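Local coordinates for uncharacterized protein (Bacteroides uniformis, PDB 4H4J) that is uncharacterised but is probably a cell-wall amidase or peptidase of the N-acetylmuramoyl-L-alanine amidase-like family, at residues Val17-His22 with Val39-Leu44. Numbering follows the deposited sequence.
Sequences VPYVAH and VDCTTL
Tyr19 and Val39 form a single parallel beta bridge: Val39 N donates to Pro18 O at 3.1 Å, and Val20 N returns a bond to Val39 O at 2.9 Å. The bridge ties an extended loop to the residues leading into helix 41-52, in a family of the papain-like clan. Cys41, beside the N-cap Asp40, touches His190 on strand 188-197, a placement consistent with the cysteine-histidine pair of such enzymes. In the conformer described here, the Tyr19 side chain passes at a slant over Asp40, its CG anti to the backbone N (chi1 -168°) and its ring plane tilted 46° from that of the carboxylate. One ring face receives Val39 O and Asp40 CA, both displaced toward the rim; the CA makes a CH-pi contact, 4.0 Å from the centroid of the Tyr19 ring. Farther along, Tyr19 OH packs on Asp40 CB at 3.5 Å. Beyond the other end of the bridge, Val17 and Val39 cross almost perpendicularly, Val17 CG1 lying 4.1 Å from Val39 CG1, while Val39 also packs on Ala206 and Val213 of the neighbouring strands. Asp40 forms a capping box with Thr43: Asp40 N donates to Thr43 OG1, and Asp40 OD1 accepts a nearly straight bond from Thr43 N at 2.8 Å plus a weak one from Thr42 N. Placing CG between the backbone N and carbonyl carbon (chi1 65°) lets OD1 cap the helix while OD2 reaches the loop through two waters. One links Asp40 OD2 to Val20 O, donating to that carbonyl at 2.7 Å; the second donates to Asp40 OD2 and accepts from His22 N at 2.9 Å.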
loop_
_atom_site.group_PDB
_atom_site.type_symbol
_atom_site.label_atom_id
_atom_site.label_comp_id
_atom_site.label_asym_id
_atom_site.label_seq_id
_atom_site.Cartn_x
_atom_site.Cartn_y
_atom_site.Cartn_z
ATOM N N VAL A 17 -2.944 -4.324 16.868
ATOM C CA VAL A 17 -4.207 -3.831 16.387
ATOM C C VAL A 17 -4.863 -4.917 15.542
ATOM O O VAL A 17 -4.219 -5.494 14.674
ATOM C CB VAL A 17 -4.046 -2.522 15.620
ATOM C CG1 VAL A 17 -5.338 -2.121 14.870
ATOM C CG2 VAL A 17 -3.625 -1.413 16.567
ATOM N N PRO A 18 -6.162 -5.201 15.773
ATOM C CA PRO A 18 -6.814 -6.226 15.010
ATOM C C PRO A 18 -6.909 -5.977 13.509
ATOM O O PRO A 18 -7.118 -4.848 13.071
ATOM C CB PRO A 18 -8.236 -6.258 15.626
ATOM C CG PRO A 18 -8.048 -5.774 17.003
ATOM C CD PRO A 18 -7.023 -4.721 16.887
ATOM N N TYR A 19 -6.856 -7.080 12.757
ATOM C CA TYR A 19 -7.099 -7.090 11.325
ATOM C C TYR A 19 -8.604 -7.190 11.104
ATOM O O TYR A 19 -9.253 -8.126 11.591
ATOM C CB TYR A 19 -6.437 -8.309 10.638
ATOM C CG TYR A 19 -6.445 -8.178 9.121
ATOM C CD1 TYR A 19 -7.614 -8.298 8.368
ATOM C CD2 TYR A 19 -5.268 -7.849 8.444
ATOM C CE1 TYR A 19 -7.606 -8.117 6.967
ATOM C CE2 TYR A 19 -5.253 -7.681 7.075
ATOM C CZ TYR A 19 -6.424 -7.779 6.352
ATOM O OH TYR A 19 -6.393 -7.565 4.989
ATOM N N VAL A 20 -9.165 -6.234 10.377
ATOM C CA VAL A 20 -10.572 -6.276 9.975
ATOM C C VAL A 20 -10.644 -5.793 8.535
ATOM O O VAL A 20 -10.155 -4.726 8.221
ATOM C CB VAL A 20 -11.495 -5.405 10.895
ATOM C CG1 VAL A 20 -12.956 -5.443 10.448
ATOM C CG2 VAL A 20 -11.348 -5.808 12.346
ATOM N N ALA A 21 -11.263 -6.594 7.668
ATOM C CA ALA A 21 -11.467 -6.264 6.284
ATOM C C ALA A 21 -12.663 -5.319 6.137
ATOM O O ALA A 21 -13.565 -5.319 6.973
ATOM C CB ALA A 21 -11.718 -7.529 5.480
ATOM N N HIS A 22 -12.640 -4.528 5.077
ATOM C CA HIS A 22 -13.790 -3.716 4.644
ATOM C C HIS A 22 -14.165 -2.571 5.565
ATOM O O HIS A 22 -15.278 -2.071 5.489
ATOM C CB HIS A 22 -15.011 -4.572 4.298
ATOM C CG HIS A 22 -14.665 -5.706 3.397
ATOM N ND1 HIS A 22 -14.002 -5.520 2.203
ATOM C CD2 HIS A 22 -14.792 -7.040 3.556
ATOM C CE1 HIS A 22 -13.780 -6.694 1.639
ATOM N NE2 HIS A 22 -14.226 -7.632 2.451
ATOM N N VAL A 39 -7.753 -2.503 11.209
ATOM C CA VAL A 39 -7.066 -2.151 9.989
ATOM C C VAL A 39 -6.948 -3.335 9.041
ATOM O O VAL A 39 -7.046 -4.474 9.454
ATOM C CB VAL A 39 -5.636 -1.608 10.294
ATOM C CG1 VAL A 39 -5.677 -0.391 11.216
ATOM C CG2 VAL A 39 -4.710 -2.686 10.843
ATOM N N ASP A 40 -6.685 -3.050 7.779
ATOM C CA ASP A 40 -6.228 -4.040 6.835
ATOM C C ASP A 40 -4.854 -3.644 6.340
ATOM O O ASP A 40 -4.212 -2.721 6.846
ATOM C CB ASP A 40 -7.238 -4.257 5.701
ATOM C CG ASP A 40 -7.438 -3.038 4.823
ATOM O OD1 ASP A 40 -6.475 -2.341 4.563
ATOM O OD2 ASP A 40 -8.598 -2.843 4.348
ATOM N N CYS A 41 -4.294 -4.424 5.426
ATOM C CA CYS A 41 -2.917 -4.224 4.996
ATOM C C CYS A 41 -2.664 -2.823 4.456
ATOM O O CYS A 41 -1.572 -2.250 4.667
ATOM C CB CYS A 41 -2.543 -5.293 3.964
ATOM S SG CYS A 41 -3.730 -5.567 2.590
ATOM N N THR A 42 -3.651 -2.292 3.719
ATOM C CA THR A 42 -3.521 -0.974 3.109
ATOM C C THR A 42 -3.851 0.137 4.083
ATOM O O THR A 42 -3.123 1.115 4.154
ATOM C CB THR A 42 -4.421 -0.877 1.857
ATOM O OG1 THR A 42 -4.086 -1.920 0.922
ATOM C CG2 THR A 42 -4.274 0.475 1.200
ATOM N N THR A 43 -4.927 -0.006 4.844
ATOM C CA THR A 43 -5.265 1.080 5.753
ATOM C C THR A 43 -4.178 1.293 6.806
ATOM O O THR A 43 -3.914 2.419 7.206
ATOM C CB THR A 43 -6.651 1.023 6.371
ATOM O OG1 THR A 43 -6.705 -0.023 7.351
ATOM C CG2 THR A 43 -7.748 0.871 5.352
ATOM N N LEU A 44 -3.509 0.211 7.229
ATOM C CA LEU A 44 -2.389 0.377 8.170
ATOM C C LEU A 44 -1.372 1.334 7.592
ATOM O O LEU A 44 -0.933 2.281 8.250
ATOM C CB LEU A 44 -1.755 -0.991 8.467
ATOM C CG LEU A 44 -0.438 -0.870 9.252
ATOM C CD1 LEU A 44 -0.644 -0.304 10.641
ATOM C CD2 LEU A 44 0.224 -2.242 9.323
HETATM O O HOH W 1 -10.338 -2.687 6.430
HETATM O O HOH W 2 -10.301 -4.774 3.398
#